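Local coordinates for protein thioesterase (Streptomyces sp. WAC02707, PDB 6VAP) that probably hydrolyses thioesters to clear unwanted acyl groups from the carrier proteins of the borrelidin assembly line, as a type II thioesterase with an alpha/beta-hydrolase fold, at residues A[72-77]-A[185-190]; A[103-108]-A[216-221]; A[41-46]-A[51-56]; A[26-31]-A[82-87]. One frame throughout, in Å; residues are numbered along the deposited sequence.

Contact 1. Residues A[72-77]-A[185-190]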
# COMPACT_ATOMS: atom_id res chain seq x y z
N ASP A 72 -12.85 -4.80 -4.39
CA ASP A 72 -13.03 -4.91 -2.95
C ASP A 72 -11.66 -5.15 -2.34
O ASP A 72 -10.91 -6.00 -2.82
CB ASP A 72 -14.01 -6.04 -2.59
CG ASP A 72 -14.09 -6.29 -1.10
OD1 ASP A 72 -14.59 -5.40 -0.37
OD2 ASP A 72 -13.65 -7.37 -0.65
N ILE A 73 -11.35 -4.42 -1.27
CA ILE A 73 -10.07 -4.59 -0.60
C ILE A 73 -9.95 -5.98 0.00
O ILE A 73 -8.90 -6.63 -0.07
CB ILE A 73 -9.92 -3.50 0.48
CG1 ILE A 73 -9.75 -2.11 -0.17
CG2 ILE A 73 -8.70 -3.82 1.38
CD1 ILE A 73 -8.35 -1.84 -0.61
N ASP A 74 -11.02 -6.46 0.63
CA ASP A 74 -10.96 -7.79 1.24
C ASP A 74 -10.73 -8.88 0.19
O ASP A 74 -10.03 -9.87 0.46
CB ASP A 74 -12.23 -8.08 2.03
CG ASP A 74 -12.15 -7.57 3.45
OD1 ASP A 74 -11.17 -7.91 4.15
OD2 ASP A 74 -13.06 -6.83 3.88
N GLU A 75 -11.26 -8.69 -1.02
CA GLU A 75 -11.03 -9.67 -2.08
C GLU A 75 -9.61 -9.56 -2.58
O GLU A 75 -8.95 -10.58 -2.80
CB GLU A 75 -12.02 -9.46 -3.23
CG GLU A 75 -13.43 -9.92 -2.90
CD GLU A 75 -14.47 -9.30 -3.81
OE1 GLU A 75 -15.66 -9.25 -3.42
OE2 GLU A 75 -14.10 -8.87 -4.92
N LEU A 76 -9.11 -8.33 -2.77
CA LEU A 76 -7.69 -8.15 -3.08
C LEU A 76 -6.82 -8.85 -2.05
O LEU A 76 -5.88 -9.59 -2.40
CB LEU A 76 -7.33 -6.66 -3.15
CG LEU A 76 -7.49 -6.00 -4.53
CD1 LEU A 76 -7.60 -4.48 -4.35
CD2 LEU A 76 -6.36 -6.35 -5.43
N ALA A 77 -7.08 -8.60 -0.77
CA ALA A 77 -6.30 -9.23 0.30
C ALA A 77 -6.44 -10.75 0.31
O ALA A 77 -5.45 -11.48 0.45
CB ALA A 77 -6.73 -8.67 1.64
N ARG A 185 -15.32 -1.22 4.11
CA ARG A 185 -16.02 -1.20 5.40
C ARG A 185 -15.08 -1.88 6.41
O ARG A 185 -14.85 -3.02 6.21
CB ARG A 185 -17.40 -1.86 5.25
CG ARG A 185 -18.19 -1.34 4.06
CD ARG A 185 -19.65 -1.75 3.96
NE ARG A 185 -19.80 -3.11 3.46
CZ ARG A 185 -20.86 -3.92 3.68
NH1 ARG A 185 -21.89 -3.55 4.43
NH2 ARG A 185 -20.85 -5.13 3.16
N TYR A 186 -14.50 -1.17 7.38
CA TYR A 186 -13.64 -1.72 8.41
C TYR A 186 -14.48 -2.62 9.30
O TYR A 186 -15.51 -2.21 9.82
CB TYR A 186 -13.02 -0.59 9.22
CG TYR A 186 -12.29 -1.06 10.45
CD1 TYR A 186 -11.14 -1.85 10.36
CD2 TYR A 186 -12.73 -0.69 11.71
CE1 TYR A 186 -10.50 -2.27 11.47
CE2 TYR A 186 -12.07 -1.10 12.85
CZ TYR A 186 -10.94 -1.89 12.72
OH TYR A 186 -10.28 -2.32 13.84
N ARG A 187 -14.06 -3.85 9.43
CA ARG A 187 -14.71 -4.73 10.39
C ARG A 187 -13.82 -4.83 11.61
O ARG A 187 -12.69 -5.29 11.47
CB ARG A 187 -14.94 -6.12 9.80
CG ARG A 187 -15.31 -6.07 8.33
CD ARG A 187 -15.55 -7.47 7.79
NE ARG A 187 -15.67 -7.47 6.33
CZ ARG A 187 -15.02 -8.29 5.51
NH1 ARG A 187 -14.19 -9.20 5.99
NH2 ARG A 187 -15.21 -8.20 4.21
N PRO A 188 -14.28 -4.42 12.79
CA PRO A 188 -13.42 -4.48 13.98
C PRO A 188 -12.89 -5.88 14.23
O PRO A 188 -13.57 -6.89 14.00
CB PRO A 188 -14.36 -4.02 15.11
CG PRO A 188 -15.40 -3.20 14.45
CD PRO A 188 -15.58 -3.80 13.07
N GLY A 189 -11.65 -5.94 14.71
CA GLY A 189 -11.00 -7.18 15.06
C GLY A 189 -9.87 -6.93 16.04
O GLY A 189 -9.68 -5.82 16.55
N PRO A 190 -9.09 -7.97 16.32
CA PRO A 190 -7.95 -7.79 17.24
C PRO A 190 -7.01 -6.73 16.70
O PRO A 190 -6.75 -6.67 15.50
CB PRO A 190 -7.28 -9.17 17.27
CG PRO A 190 -8.35 -10.13 16.79
CD PRO A 190 -9.20 -9.35 15.81
O HOH W 1 -16.01 -3.53 2.08
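Arg187, in the loop between helix 167-182 and strand 196-201, reaches back to Asp74 on the first turn of helix 73-87, and a salt bridge joins these two parts of the alpha/beta-hydrolase fold. Take Asp74 outward from its backbone. Asp74 CB points at the loop and lies 3.7 Å from Arg187 NH2. One bond further on, Asp74 CG is 3.2 Å from Arg187 NH2. There the carboxylate forks. Asp74 OD1 stays 3.8 Å from Arg187 NH1 and forms its own salt bridge with Arg110 NH2, from helix 99-113. Asp74 OD2 makes the contact across the segments, 2.6 Å from Arg187 NH2. As modelled, OD2 lies over one face of the guanidinium, with the two flat groups 22° from parallel, but the Arg187 side chain is poorly ordered and both the very short approach and the face-on geometry are doubtful. Its chain is extended from CG to NE, which carries the charge across to the helix, while the Arg187 backbone O accepts a hydrogen bond from Arg109 NH2. The carboxylate of Glu106 also comes close to Asp74 OD1, and Arg110, which bridges to both acids, probably offsets these like charges. Just ahead, Asp72 is the N-cap of this helix: Asp72 OD2 accepts from Glu75 N at 2.8 Å, on the anti side and 35° out of the carboxylate plane.

Contact 2. Residues A[103-108]-A[216-221]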
# COMPACT_ATOMS: atom_id res chain seq x y z
N LEU A 103 -5.12 -1.81 2.02
CA LEU A 103 -4.75 -3.17 1.67
C LEU A 103 -3.60 -3.67 2.53
O LEU A 103 -3.66 -4.79 3.04
CB LEU A 103 -4.40 -3.25 0.20
CG LEU A 103 -3.96 -4.62 -0.32
CD1 LEU A 103 -5.01 -5.69 0.01
CD2 LEU A 103 -3.74 -4.55 -1.80
N ALA A 104 -2.58 -2.83 2.73
CA ALA A 104 -1.45 -3.22 3.57
C ALA A 104 -1.90 -3.54 4.98
O ALA A 104 -1.37 -4.48 5.59
CB ALA A 104 -0.37 -2.13 3.60
N PHE A 105 -2.85 -2.76 5.50
CA PHE A 105 -3.34 -3.01 6.85
C PHE A 105 -4.09 -4.32 6.92
O PHE A 105 -3.99 -5.03 7.91
CB PHE A 105 -4.22 -1.86 7.30
CG PHE A 105 -5.11 -2.20 8.47
CD1 PHE A 105 -4.62 -2.20 9.77
CD2 PHE A 105 -6.43 -2.47 8.27
CE1 PHE A 105 -5.44 -2.49 10.83
CE2 PHE A 105 -7.26 -2.75 9.32
CZ PHE A 105 -6.76 -2.76 10.61
N GLU A 106 -4.91 -4.60 5.91
CA GLU A 106 -5.67 -5.84 5.87
C GLU A 106 -4.74 -7.04 5.74
O GLU A 106 -4.98 -8.08 6.37
CB GLU A 106 -6.67 -5.77 4.71
CG GLU A 106 -7.86 -4.88 4.96
CD GLU A 106 -8.71 -5.41 6.13
OE1 GLU A 106 -8.61 -6.61 6.42
OE2 GLU A 106 -9.44 -4.61 6.73
N LEU A 107 -3.69 -6.91 4.93
CA LEU A 107 -2.69 -7.97 4.82
C LEU A 107 -1.97 -8.15 6.14
O LEU A 107 -1.72 -9.29 6.56
CB LEU A 107 -1.69 -7.64 3.70
CG LEU A 107 -2.27 -7.65 2.31
CD1 LEU A 107 -1.29 -7.01 1.29
CD2 LEU A 107 -2.56 -9.10 1.90
N ALA A 108 -1.72 -7.06 6.86
CA ALA A 108 -1.08 -7.18 8.16
C ALA A 108 -1.94 -7.98 9.13
O ALA A 108 -1.46 -8.84 9.86
CB ALA A 108 -0.76 -5.80 8.72
N SER A 216 -2.88 5.09 15.14
CA SER A 216 -2.35 4.65 16.43
C SER A 216 -3.31 3.74 17.18
O SER A 216 -2.88 3.00 18.07
CB SER A 216 -2.04 5.88 17.30
OG SER A 216 -3.22 6.53 17.75
N GLU A 217 -4.60 3.81 16.87
CA GLU A 217 -5.61 3.03 17.58
C GLU A 217 -5.73 1.61 17.06
O GLU A 217 -6.56 0.86 17.58
CB GLU A 217 -6.96 3.74 17.48
CG GLU A 217 -7.02 5.07 18.24
CD GLU A 217 -8.16 5.96 17.77
OE1 GLU A 217 -9.17 5.42 17.29
OE2 GLU A 217 -8.04 7.20 17.88
N HIS A 218 -4.92 1.24 16.06
CA HIS A 218 -5.02 -0.07 15.43
C HIS A 218 -3.84 -0.98 15.71
O HIS A 218 -3.77 -2.09 15.15
CB HIS A 218 -5.19 0.10 13.93
CG HIS A 218 -6.50 0.71 13.53
ND1 HIS A 218 -7.60 -0.04 13.24
CD2 HIS A 218 -6.90 2.00 13.42
CE1 HIS A 218 -8.61 0.74 12.92
NE2 HIS A 218 -8.22 1.99 13.05
N THR A 219 -2.94 -0.58 16.59
CA THR A 219 -1.85 -1.44 16.99
C THR A 219 -1.53 -1.17 18.45
O THR A 219 -1.63 -0.02 18.90
CB THR A 219 -0.59 -1.21 16.15
OG1 THR A 219 0.42 -2.16 16.55
CG2 THR A 219 -0.01 0.17 16.40
N ASP A 220 -1.15 -2.23 19.18
CA ASP A 220 -0.60 -2.11 20.52
C ASP A 220 0.91 -1.85 20.52
O ASP A 220 1.49 -1.57 21.57
CB ASP A 220 -0.90 -3.38 21.32
CG ASP A 220 -2.33 -3.43 21.81
OD1 ASP A 220 -2.78 -2.44 22.43
OD2 ASP A 220 -3.01 -4.46 21.58
N GLY A 221 1.56 -1.96 19.37
CA GLY A 221 2.96 -1.63 19.24
C GLY A 221 3.18 -0.14 19.10
O GLY A 221 2.27 0.68 19.22
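His218 NE2 is hydrogen-bonded to Ser130 OG, and the other nitrogen of the same imidazole, ND1, comes 3.9 Å from CZ of Phe105. With one end of the ring held by Ser130, ND1 lies obliquely against the CZ-CE1 end of the phenyl. Phe105 CE1 joins in, 4.0 Å from His218 CB, so the histidine meets the phenyl both through its first side-chain carbon and through its ring. The ring centroids of Phe105 and His218 are 5.4 Å apart and the planes stand at 81°, yet the approach is oblique, neither a stack nor a clean edge-to-face pair. This is van der Waals packing of two buried rings. Phe105 has CG anti to its own N (chi1 162°), which swings the phenyl off helix 99-113 toward the loop. Tyr186, by contrast, meets the imidazole in a true edge-to-face pair, so His218 is held by two aromatic neighbours and a polar bond. One residue on, Thr219 OG1 accepts from Gly221 N at 3.0 Å in an ST turn and also bonds to Cys194 O, which ties down the loop just past the histidine. Helix 99-113 follows the probable nucleophile elbow after strand 92-97; Phe105 leans on Leu121 of strand 120-124, with Pro129 and Leu192 alongside, while the 216-221 loop leads from helix 209-213 into strand 223-228 at one edge of the sheet.

Contact 3. Residues A[41-46]-A[51-56]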
# COMPACT_ATOMS: atom_id res chain seq x y z
N HIS A 41 9.40 0.82 -8.49
CA HIS A 41 10.75 0.57 -8.99
C HIS A 41 11.80 1.44 -8.31
O HIS A 41 12.86 0.91 -7.94
CB HIS A 41 10.79 0.77 -10.50
CG HIS A 41 11.65 -0.22 -11.22
ND1 HIS A 41 11.20 -0.94 -12.31
CD2 HIS A 41 12.93 -0.59 -11.02
CE1 HIS A 41 12.18 -1.72 -12.74
NE2 HIS A 41 13.24 -1.52 -11.98
N PRO A 42 11.58 2.72 -8.06
CA PRO A 42 12.57 3.49 -7.29
C PRO A 42 12.88 2.94 -5.91
O PRO A 42 14.03 2.99 -5.45
CB PRO A 42 11.94 4.88 -7.21
CG PRO A 42 10.96 4.95 -8.33
CD PRO A 42 10.41 3.53 -8.44
N VAL A 43 11.88 2.39 -5.22
CA VAL A 43 12.14 1.78 -3.91
C VAL A 43 13.05 0.56 -4.07
O VAL A 43 14.07 0.39 -3.38
CB VAL A 43 10.81 1.42 -3.22
CG1 VAL A 43 11.09 0.72 -1.90
CG2 VAL A 43 9.98 2.65 -3.02
N ALA A 44 12.69 -0.32 -4.99
CA ALA A 44 13.52 -1.49 -5.25
C ALA A 44 14.95 -1.06 -5.54
O ALA A 44 15.89 -1.55 -4.90
CB ALA A 44 12.95 -2.28 -6.43
N ALA A 45 15.12 -0.07 -6.44
CA ALA A 45 16.46 0.35 -6.87
C ALA A 45 17.25 0.94 -5.70
O ALA A 45 18.47 0.78 -5.64
CB ALA A 45 16.34 1.38 -8.00
N ALA A 46 16.58 1.63 -4.79
CA ALA A 46 17.27 2.33 -3.71
C ALA A 46 17.55 1.47 -2.49
O ALA A 46 18.49 1.76 -1.75
CB ALA A 46 16.44 3.54 -3.26
N CYS A 51 17.61 -4.91 0.79
CA CYS A 51 16.21 -5.17 1.10
C CYS A 51 15.56 -5.84 -0.10
O CYS A 51 15.81 -5.45 -1.24
CB CYS A 51 15.46 -3.88 1.47
SG CYS A 51 13.71 -4.13 1.83
N ASP A 52 14.75 -6.87 0.16
CA ASP A 52 14.00 -7.56 -0.89
C ASP A 52 12.69 -6.83 -1.09
O ASP A 52 11.73 -7.04 -0.36
CB ASP A 52 13.79 -9.03 -0.52
CG ASP A 52 13.11 -9.81 -1.62
OD1 ASP A 52 12.95 -9.24 -2.73
OD2 ASP A 52 12.74 -10.98 -1.38
N VAL A 53 12.64 -5.96 -2.09
CA VAL A 53 11.46 -5.15 -2.35
C VAL A 53 10.52 -5.92 -3.26
O VAL A 53 10.90 -6.30 -4.37
CB VAL A 53 11.83 -3.80 -2.98
CG1 VAL A 53 10.56 -2.99 -3.28
CG2 VAL A 53 12.78 -3.02 -2.06
N LEU A 54 9.29 -6.13 -2.82
CA LEU A 54 8.29 -6.87 -3.57
C LEU A 54 7.15 -5.91 -3.87
O LEU A 54 6.54 -5.36 -2.94
CB LEU A 54 7.79 -8.08 -2.79
CG LEU A 54 8.86 -9.10 -2.42
CD1 LEU A 54 8.21 -10.26 -1.66
CD2 LEU A 54 9.57 -9.62 -3.65
N ALA A 55 6.84 -5.73 -5.15
CA ALA A 55 5.83 -4.78 -5.57
C ALA A 55 4.64 -5.56 -6.12
O ALA A 55 4.81 -6.49 -6.92
CB ALA A 55 6.40 -3.80 -6.59
N VAL A 56 3.45 -5.20 -5.68
CA VAL A 56 2.26 -5.96 -6.03
C VAL A 56 1.62 -5.36 -7.28
O VAL A 56 1.41 -4.15 -7.37
CB VAL A 56 1.28 -6.00 -4.85
CG1 VAL A 56 0.03 -6.77 -5.19
CG2 VAL A 56 1.99 -6.62 -3.62
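Val43 is the first residue of helix 41-47 to meet the strand, its CG1 lying 4.0 Å from CG1 of Val53. The two valine side chains cross at about a right angle. Each has CG1 anti to its backbone N (chi1 177° for Val43, 178° for Val53), and those are the methyls that come together; CG2 of Val53 is almost as near to the same Val43 methyl. The backbone of Val43 takes part too, since Val43 O is 3.9 Å from Val53 CG2. Next comes Ala44, where helix and strand are closest: Ala44 CA and Val53 CA are 5.1 Å apart. The small alanine side chain is consistent with so close an approach. Val53 CG2 sits 3.6 Å from Ala44 CA. Ala44 CB is 3.9 Å from Val53 CB. Val53 CG1 reaches Ala44 N, 3.8 Å away, so both methyls rest on the helix backbone around Ala44 CA. Strand 26-30, helix 41-47 and strand 52-56 form a beta-alpha-beta crossover, with the two strands parallel neighbours in the central sheet, and Val53 is where the crossing helix lies against its second strand. The packing extends to strand 26-30 through Val43 on Leu27 and Val53 on Cys29. Ala45 N bonds to His41 O at 2.9 Å, within the helical turn that carries Val43 and Ala44. Ala46, with Val43, is packed against Leu243 of helix 239-250.

Contact 4. Residues A[26-31]-A[82-87]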
# COMPACT_ATOMS: atom_id res chain seq x y z
N GLN A 26 12.36 -8.20 3.96
CA GLN A 26 11.41 -8.09 2.86
C GLN A 26 10.51 -6.87 3.04
O GLN A 26 10.08 -6.55 4.15
CB GLN A 26 10.52 -9.33 2.74
CG GLN A 26 11.18 -10.50 2.04
CD GLN A 26 10.21 -11.62 1.76
OE1 GLN A 26 9.11 -11.66 2.31
NE2 GLN A 26 10.59 -12.55 0.89
N LEU A 27 10.25 -6.16 1.95
CA LEU A 27 9.33 -5.03 1.94
C LEU A 27 8.28 -5.28 0.86
O LEU A 27 8.61 -5.40 -0.33
CB LEU A 27 10.07 -3.72 1.69
CG LEU A 27 9.11 -2.53 1.47
CD1 LEU A 27 8.47 -2.14 2.76
CD2 LEU A 27 9.81 -1.34 0.85
N ILE A 28 7.04 -5.43 1.28
CA ILE A 28 5.93 -5.66 0.36
C ILE A 28 5.26 -4.33 0.15
O ILE A 28 4.82 -3.72 1.12
CB ILE A 28 4.95 -6.69 0.92
CG1 ILE A 28 5.69 -8.00 1.27
CG2 ILE A 28 3.82 -6.97 -0.08
CD1 ILE A 28 4.97 -8.81 2.31
N CYS A 29 5.15 -3.89 -1.10
CA CYS A 29 4.68 -2.55 -1.45
C CYS A 29 3.37 -2.63 -2.21
O CYS A 29 3.30 -3.30 -3.25
CB CYS A 29 5.74 -1.84 -2.32
SG CYS A 29 7.27 -1.61 -1.41
N LEU A 30 2.36 -1.91 -1.73
CA LEU A 30 1.02 -1.93 -2.25
C LEU A 30 0.75 -0.61 -2.95
O LEU A 30 0.76 0.44 -2.30
CB LEU A 30 0.00 -2.16 -1.13
CG LEU A 30 -0.04 -3.55 -0.45
CD1 LEU A 30 -0.03 -4.68 -1.42
CD2 LEU A 30 1.19 -3.69 0.53
N PRO A 31 0.51 -0.61 -4.25
CA PRO A 31 0.25 0.64 -4.94
C PRO A 31 -1.10 1.24 -4.57
O PRO A 31 -2.02 0.54 -4.13
CB PRO A 31 0.27 0.24 -6.40
CG PRO A 31 1.03 -1.00 -6.45
CD PRO A 31 0.74 -1.72 -5.18
N PRO A 82 -2.50 -15.68 0.17
CA PRO A 82 -1.84 -16.97 -0.09
C PRO A 82 -0.62 -16.85 -0.97
O PRO A 82 0.33 -17.63 -0.81
CB PRO A 82 -2.94 -17.79 -0.78
CG PRO A 82 -4.21 -17.01 -0.61
CD PRO A 82 -3.87 -15.63 -0.38
N VAL A 83 -0.63 -15.93 -1.92
CA VAL A 83 0.52 -15.75 -2.79
C VAL A 83 1.68 -15.17 -2.00
O VAL A 83 2.81 -15.68 -2.07
CB VAL A 83 0.16 -14.84 -3.98
CG1 VAL A 83 1.34 -14.69 -4.93
CG2 VAL A 83 -1.06 -15.43 -4.72
N LEU A 84 1.43 -14.09 -1.25
CA LEU A 84 2.49 -13.54 -0.41
C LEU A 84 2.93 -14.53 0.65
O LEU A 84 4.11 -14.55 1.00
CB LEU A 84 2.03 -12.25 0.26
CG LEU A 84 2.07 -11.02 -0.65
CD1 LEU A 84 1.24 -9.93 -0.01
CD2 LEU A 84 3.53 -10.56 -0.87
N ARG A 85 2.01 -15.35 1.16
CA ARG A 85 2.37 -16.38 2.13
C ARG A 85 3.49 -17.29 1.61
O ARG A 85 4.45 -17.59 2.33
CB ARG A 85 1.14 -17.22 2.48
CG ARG A 85 0.27 -16.63 3.55
CD ARG A 85 -0.53 -17.72 4.25
NE ARG A 85 0.29 -18.46 5.19
CZ ARG A 85 -0.18 -19.09 6.26
NH1 ARG A 85 -1.49 -19.06 6.52
NH2 ARG A 85 0.65 -19.75 7.07
N ALA A 86 3.38 -17.75 0.36
CA ALA A 86 4.38 -18.66 -0.20
C ALA A 86 5.74 -18.00 -0.39
O ALA A 86 6.75 -18.70 -0.49
CB ALA A 86 3.88 -19.22 -1.53
N ARG A 87 5.79 -16.68 -0.46
CA ARG A 87 7.03 -15.93 -0.64
C ARG A 87 7.56 -15.33 0.65
O ARG A 87 8.77 -15.09 0.76
CB ARG A 87 6.83 -14.78 -1.63
CG ARG A 87 6.60 -15.21 -3.05
CD ARG A 87 6.82 -14.05 -3.98
NE ARG A 87 8.24 -13.68 -4.07
CZ ARG A 87 8.87 -13.41 -5.20
NH1 ARG A 87 8.23 -13.47 -6.36
NH2 ARG A 87 10.15 -13.07 -5.17
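Gln26 NE2 gives a hydrogen bond to the backbone O of Arg87, 3.1 Å away and nearly straight at 164°. The donor comes from above the carbonyl plane, while the acceptor lies close to the plane of the amide. The glutamine gets there by setting CG beside its backbone N (chi1 -80°) and running extended from that point, so the amide spans from strand 26-30 to Arg87. Its OE1 accepts from His89 N, and NE2 also has a weak bond to Asp52 OD2. Two residues along the strand, Ile28 meets Leu84. With chi1 at -56°, Ile28 places CG2 opposite its backbone N and sends the CG1-CD1 arm out beside it, and both branches end at the leucine. Ile28 CG2 is 3.7 Å from Leu84 CD2, and Ile28 CD1 is 3.9 Å from Leu84 CD2; CG2 also touches Leu84 CD1. Arg87 turns its guanidinium to His9 O and Gln16 OE1. The buried amide of Gln26 thus has its N and its O each satisfied by a backbone group, which probably fixes its rotation and links the strand to the 87-89 backbone, while Ile28 and Leu84 add apolar contact.

From the N terminus, strand 26-30 opens contact 4. Before that loop closes, contact 3 opens at 41-46 and closes at 51-56, nested inside it; the two share the sheet, where strands 26-30 and 52-56 lie side by side. Contact 1 then opens at 72-77, and contact 4 closes at 82-87 further down the same helix, so contacts 1 and 4 cross. Contact 2 opens at 103-108, contact 1 closes at 185-190 and contact 2 at 216-221, another crossing pair. Leu30 packs against Leu103, Ala104 and Leu107, joining contacts 4 and 2, while Ala77 against Leu103 joins contacts 1 and 2 and ties helix 73-87 to helix 99-113. Contacts 1 and 3 lie on opposite sides of the chain's centre.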